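Local coordinates for ABC transporter, periplasmic substrate-binding protein (Vibrio cholerae O1 biovar eltor, PDB 1TWY) that probably captures phosphate in the periplasm and delivers it to a membrane-bound ABC transporter for uptake into the cell, at residues 59-64 with 69-74; 30-35 with 253-258. All coordinates share one frame; numbering follows the deposited sequence.

Contact 1. Residues 59-64 with 69-74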
loop_
_atom_site.group_PDB
_atom_site.type_symbol
_atom_site.label_atom_id
_atom_site.label_comp_id
_atom_site.label_asym_id
_atom_site.label_seq_id
_atom_site.Cartn_x
_atom_site.Cartn_y
_atom_site.Cartn_z
ATOM N N ALA A 59 12.209 -2.981 18.243
ATOM C CA ALA A 59 11.305 -1.847 18.344
ATOM C C ALA A 59 10.771 -1.470 16.952
ATOM O O ALA A 59 11.557 -0.977 16.122
ATOM C CB ALA A 59 12.048 -0.691 18.937
ATOM N N VAL A 60 9.470 -1.619 16.735
ATOM C CA VAL A 60 8.883 -1.354 15.453
ATOM C C VAL A 60 8.259 0.010 15.604
ATOM O O VAL A 60 7.332 0.174 16.376
ATOM C CB VAL A 60 7.829 -2.433 15.042
ATOM C CG1 VAL A 60 7.212 -2.123 13.640
ATOM C CG2 VAL A 60 8.452 -3.785 15.040
ATOM N N GLN A 61 8.675 0.952 14.791
ATOM C CA GLN A 61 8.266 2.319 14.944
ATOM C C GLN A 61 7.522 2.770 13.730
ATOM O O GLN A 61 8.115 3.079 12.718
ATOM C CB GLN A 61 9.488 3.249 15.115
ATOM C CG GLN A 61 10.319 2.955 16.307
ATOM C CD GLN A 61 11.492 3.946 16.559
ATOM O OE1 GLN A 61 11.891 4.112 17.741
ATOM N NE2 GLN A 61 11.947 4.651 15.548
ATOM N N GLY A 62 6.215 2.913 13.871
ATOM C CA GLY A 62 5.417 3.277 12.728
ATOM C C GLY A 62 5.285 4.776 12.690
ATOM O O GLY A 62 4.447 5.401 13.437
ATOM N N VAL A 63 6.115 5.412 11.846
ATOM C CA VAL A 63 6.177 6.884 11.691
ATOM C C VAL A 63 6.033 7.361 10.271
ATOM O O VAL A 63 6.264 8.586 10.010
ATOM C CB VAL A 63 7.493 7.433 12.233
ATOM C CG1 VAL A 63 7.467 7.327 13.748
ATOM C CG2 VAL A 63 8.717 6.682 11.672
ATOM N N GLY A 64 5.749 6.456 9.341
ATOM C CA GLY A 64 5.630 6.776 7.956
ATOM C C GLY A 64 6.946 6.585 7.192
ATOM O O GLY A 64 7.991 6.678 7.834
ATOM N N ILE A 69 13.055 6.636 6.575
ATOM C CA ILE A 69 14.266 6.874 5.784
ATOM C C ILE A 69 15.148 7.857 6.553
ATOM O O ILE A 69 16.338 7.617 6.689
ATOM C CB ILE A 69 13.915 7.395 4.434
ATOM C CG1 ILE A 69 13.191 6.306 3.584
ATOM C CG2 ILE A 69 15.144 7.914 3.747
ATOM C CD1 ILE A 69 12.438 6.803 2.410
ATOM N N SER A 70 14.576 8.953 7.030
ATOM C CA SER A 70 15.371 9.960 7.742
ATOM C C SER A 70 16.020 9.417 8.993
ATOM O O SER A 70 17.202 9.688 9.254
ATOM C CB SER A 70 14.471 11.120 8.127
ATOM O OG SER A 70 15.241 12.121 8.832
ATOM N N LEU A 71 15.265 8.660 9.790
ATOM C CA LEU A 71 15.785 8.064 10.989
ATOM C C LEU A 71 16.940 7.105 10.742
ATOM O O LEU A 71 17.853 7.002 11.525
ATOM C CB LEU A 71 14.655 7.422 11.808
ATOM C CG LEU A 71 13.620 8.374 12.433
ATOM C CD1 LEU A 71 12.346 7.548 12.930
ATOM C CD2 LEU A 71 14.196 9.045 13.566
ATOM N N LEU A 72 16.830 6.315 9.694
ATOM C CA LEU A 72 17.932 5.418 9.294
ATOM C C LEU A 72 19.154 6.210 8.836
ATOM O O LEU A 72 20.278 5.839 9.243
ATOM C CB LEU A 72 17.491 4.483 8.177
ATOM C CG LEU A 72 18.531 3.506 7.676
ATOM C CD1 LEU A 72 18.951 2.519 8.662
ATOM C CD2 LEU A 72 17.991 2.813 6.387
ATOM N N LYS A 73 18.927 7.288 8.072
ATOM C CA LYS A 73 20.069 8.105 7.534
ATOM C C LYS A 73 20.738 8.881 8.655
ATOM O O LYS A 73 21.977 9.083 8.612
ATOM C CB LYS A 73 19.687 8.988 6.410
ATOM C CG LYS A 73 19.452 8.283 5.089
ATOM C CD LYS A 73 19.127 9.270 4.009
ATOM C CE LYS A 73 18.784 8.543 2.720
ATOM N NZ LYS A 73 18.692 9.525 1.590
ATOM N N LYS A 74 20.014 9.159 9.734
ATOM C CA LYS A 74 20.608 9.849 10.910
ATOM C C LYS A 74 21.213 8.834 11.850
ATOM O O LYS A 74 21.728 9.154 12.934
ATOM C CB LYS A 74 19.506 10.650 11.670
ATOM C CG LYS A 74 18.948 11.801 10.843
ATOM C CD LYS A 74 17.715 12.528 11.496
ATOM C CE LYS A 74 17.446 13.799 10.768
ATOM N NZ LYS A 74 16.240 14.396 11.334
#
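L71 pushes the methyl CD1 into the angle between V63 and Q61, and this one branch makes both side-chain contacts of the pair of segments. Its chi2 of 166° sets CD1 opposite CA across the CB-CG bond, so the methyl stands at the far reach of the side chain and points from the helix toward the end of strand 57-62. V63 answers tip to tip: its CG2 methyl lies 3.9 Å from L71 CD1, an apolar touch near the protein surface. With chi1 at -71°, V63 CG1 takes the place opposite the carbonyl carbon and leaves CG2 wedged between the two backbone branches.

Q61 comes across L71 at about a right angle. Its amide nitrogen NE2 is 3.9 Å from L71 CD1, and the methyl sits nearly in line with the CD-NE2 bond, at the nitrogen end of the amide. The extended Q61 chain also carries NE2 to S33 OG of the neighbouring strand 29-34, a weak hydrogen bond that gives this nitrogen a partner while L71 packs against it. L71 itself touches S33 and V76 as well.

V60 turns to the other side of the sheet, against helix 36-52. G64 is the N-cap of helix 65-73, which leads back to strand 79-82, on the far side of strand 29-34. This is a beta-alpha-beta crossover, as expected in a lobe of the type II periplasmic binding protein fold.

Contact 2. Residues 30-35 with 253-258. With PO4 (phosphate ion), chain I.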
loop_
_atom_site.group_PDB
_atom_site.type_symbol
_atom_site.label_atom_id
_atom_site.label_comp_id
_atom_site.label_asym_id
_atom_site.label_seq_id
_atom_site.Cartn_x
_atom_site.Cartn_y
_atom_site.Cartn_z
ATOM N N ILE A 30 17.155 -3.530 18.407
ATOM C CA ILE A 30 17.186 -3.243 16.982
ATOM C C ILE A 30 15.986 -2.325 16.827
ATOM O O ILE A 30 14.956 -2.598 17.348
ATOM C CB ILE A 30 16.968 -4.524 16.109
ATOM C CG1 ILE A 30 18.203 -5.417 16.142
ATOM C CG2 ILE A 30 16.762 -4.202 14.686
ATOM C CD1 ILE A 30 17.942 -6.840 15.635
ATOM N N THR A 31 16.132 -1.276 16.064
ATOM C CA THR A 31 15.017 -0.316 15.876
ATOM C C THR A 31 14.724 -0.365 14.399
ATOM O O THR A 31 15.620 -0.123 13.582
ATOM C CB THR A 31 15.479 1.049 16.234
ATOM O OG1 THR A 31 15.932 1.065 17.591
ATOM C CG2 THR A 31 14.336 2.107 16.125
ATOM N N ILE A 32 13.488 -0.708 14.017
ATOM C CA ILE A 32 13.118 -0.667 12.633
ATOM C C ILE A 32 11.999 0.386 12.531
ATOM O O ILE A 32 10.971 0.247 13.186
ATOM C CB ILE A 32 12.704 -2.117 12.115
ATOM C CG1 ILE A 32 12.233 -2.068 10.683
ATOM C CG2 ILE A 32 11.646 -2.766 12.970
ATOM C CD1 ILE A 32 12.246 -3.468 9.947
ATOM N N SER A 33 12.178 1.355 11.655
ATOM C CA SER A 33 11.326 2.541 11.601
ATOM C C SER A 33 10.811 2.762 10.250
ATOM O O SER A 33 11.526 2.614 9.266
ATOM C CB SER A 33 12.182 3.736 12.043
ATOM O OG SER A 33 12.771 3.363 13.299
ATOM N N GLY A 34 9.579 3.293 10.188
ATOM C CA GLY A 34 9.046 3.839 8.958
ATOM C C GLY A 34 7.565 3.553 8.772
ATOM O O GLY A 34 6.762 3.713 9.679
ATOM N N SER A 35 7.281 3.101 7.600
ATOM C CA SER A 35 5.963 2.790 7.145
ATOM C C SER A 35 5.038 2.123 8.112
ATOM O O SER A 35 5.329 1.076 8.663
ATOM C CB SER A 35 6.024 1.993 5.835
ATOM O OG SER A 35 4.770 1.451 5.469
ATOM N N LYS A 253 22.078 -7.847 11.052
ATOM C CA LYS A 253 22.206 -8.840 9.983
ATOM C C LYS A 253 21.369 -10.108 10.257
ATOM O O LYS A 253 20.712 -10.649 9.391
ATOM C CB LYS A 253 23.696 -9.178 9.759
ATOM C CG LYS A 253 24.434 -7.947 9.220
ATOM C CD LYS A 253 25.774 -8.235 8.467
ATOM C CE LYS A 253 26.725 -9.145 9.224
ATOM N NZ LYS A 253 28.164 -8.705 9.005
ATOM N N GLU A 254 21.338 -10.560 11.494
ATOM C CA GLU A 254 20.523 -11.665 11.884
ATOM C C GLU A 254 18.987 -11.414 11.716
ATOM O O GLU A 254 18.261 -12.304 11.275
ATOM C CB GLU A 254 20.873 -12.060 13.318
ATOM C CG GLU A 254 20.283 -13.353 13.778
ATOM C CD GLU A 254 20.900 -13.864 15.107
ATOM O OE1 GLU A 254 21.921 -13.305 15.614
ATOM O OE2 GLU A 254 20.352 -14.839 15.648
ATOM N N PHE A 255 18.530 -10.229 12.057
ATOM C CA PHE A 255 17.108 -9.932 11.828
ATOM C C PHE A 255 16.797 -9.855 10.305
ATOM O O PHE A 255 15.737 -10.394 9.825
ATOM C CB PHE A 255 16.684 -8.641 12.535
ATOM C CG PHE A 255 15.225 -8.444 12.519
ATOM C CD1 PHE A 255 14.377 -9.354 13.138
ATOM C CD2 PHE A 255 14.657 -7.361 11.852
ATOM C CE1 PHE A 255 13.051 -9.201 13.116
ATOM C CE2 PHE A 255 13.284 -7.201 11.804
ATOM C CZ PHE A 255 12.483 -8.073 12.429
ATOM N N ILE A 256 17.661 -9.226 9.552
ATOM C CA ILE A 256 17.511 -9.169 8.086
ATOM C C ILE A 256 17.453 -10.563 7.455
ATOM O O ILE A 256 16.504 -10.908 6.674
ATOM C CB ILE A 256 18.632 -8.326 7.448
ATOM C CG1 ILE A 256 18.574 -6.874 7.931
ATOM C CG2 ILE A 256 18.564 -8.353 5.910
ATOM C CD1 ILE A 256 17.493 -6.035 7.227
ATOM N N ALA A 257 18.386 -11.445 7.840
ATOM C CA ALA A 257 18.232 -12.844 7.456
ATOM C C ALA A 257 16.899 -13.547 7.731
ATOM O O ALA A 257 16.339 -14.245 6.871
ATOM C CB ALA A 257 19.392 -13.747 8.117
ATOM N N PHE A 258 16.429 -13.376 8.933
ATOM C CA PHE A 258 15.121 -13.881 9.297
ATOM C C PHE A 258 13.991 -13.341 8.356
ATOM O O PHE A 258 13.070 -14.042 8.008
ATOM C CB PHE A 258 14.804 -13.479 10.728
ATOM C CG PHE A 258 13.369 -13.643 11.099
ATOM C CD1 PHE A 258 12.837 -14.855 11.303
ATOM C CD2 PHE A 258 12.518 -12.485 11.220
ATOM C CE1 PHE A 258 11.528 -14.997 11.636
ATOM C CE2 PHE A 258 11.212 -12.627 11.572
ATOM C CZ PHE A 258 10.709 -13.855 11.814
HETATM P P PO4 I . 3.153 4.762 5.202
HETATM O O1 PO4 I . 3.016 3.276 4.827
HETATM O O2 PO4 I . 1.901 5.554 4.519
HETATM O O3 PO4 I . 3.108 4.998 6.757
HETATM O O4 PO4 I . 4.361 5.474 4.633
#
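S35 OG serves two partners at once: it donates a hydrogen bond to phosphate O1 at 2.6 Å and receives the backbone N of V38, thereby capping helix 36-52. This is the strand-turn-helix of a periplasmic binding protein lobe, with an anion held at the helix start. The CB-OG-O1 angle of about 113° is close to tetrahedral, and chi1 of 169° swings the hydroxyl to the far side of CB from the S35 nitrogen. T36 OG1, S37 OG, S65 OG and S83 OG also bind the ion, which is probably from the crystallisation liquor but sits where a phosphate receptor would plausibly hold its substrate. The helix amino end would be expected to help stabilise its negative charge.

At the other end of strand 29-34 the contact is wholly apolar and buried. F255 of helix 250-260 projects its side chain toward the sheet, with CG opposite the backbone nitrogen about CA-CB (chi1 -170°). I30 lays its CD1 methyl against the root of this side chain, 3.8 Å from F255 CB. Y49 of helix 36-52 meets the F255 ring edge-to-face, while V58, I79 and M42 pack around it, so the phenyl lies between the sheet and helix 36-52. Further along the strand, I32 reaches the ring from its edge, close to the ring plane, with CD1 4.3 Å from F255 CE2.

Overall arrangement
The two contacts lie in the same lobe, their centres about 11 Å apart, and share one sheet through the neighbouring parallel strands 29-34 and 57-62. Probable hydrogen bonds stitch these strands together: V63 N to G34 O at 2.8 Å and A59 O to I32 N at 2.9 Å. Along the chain, contact 1 is local and nested inside the long loop that contact 2 closes between residues 30-35 and 253-258. Helix 65-73 packs on one face of the sheet, helices 36-52 and 250-260 on the other. Both strands run toward the phosphate, where S35, in the turn after the first strand, and S65, starting helix 65-73, both bind it, consistent with a ligand site at the strands' C-terminal ends.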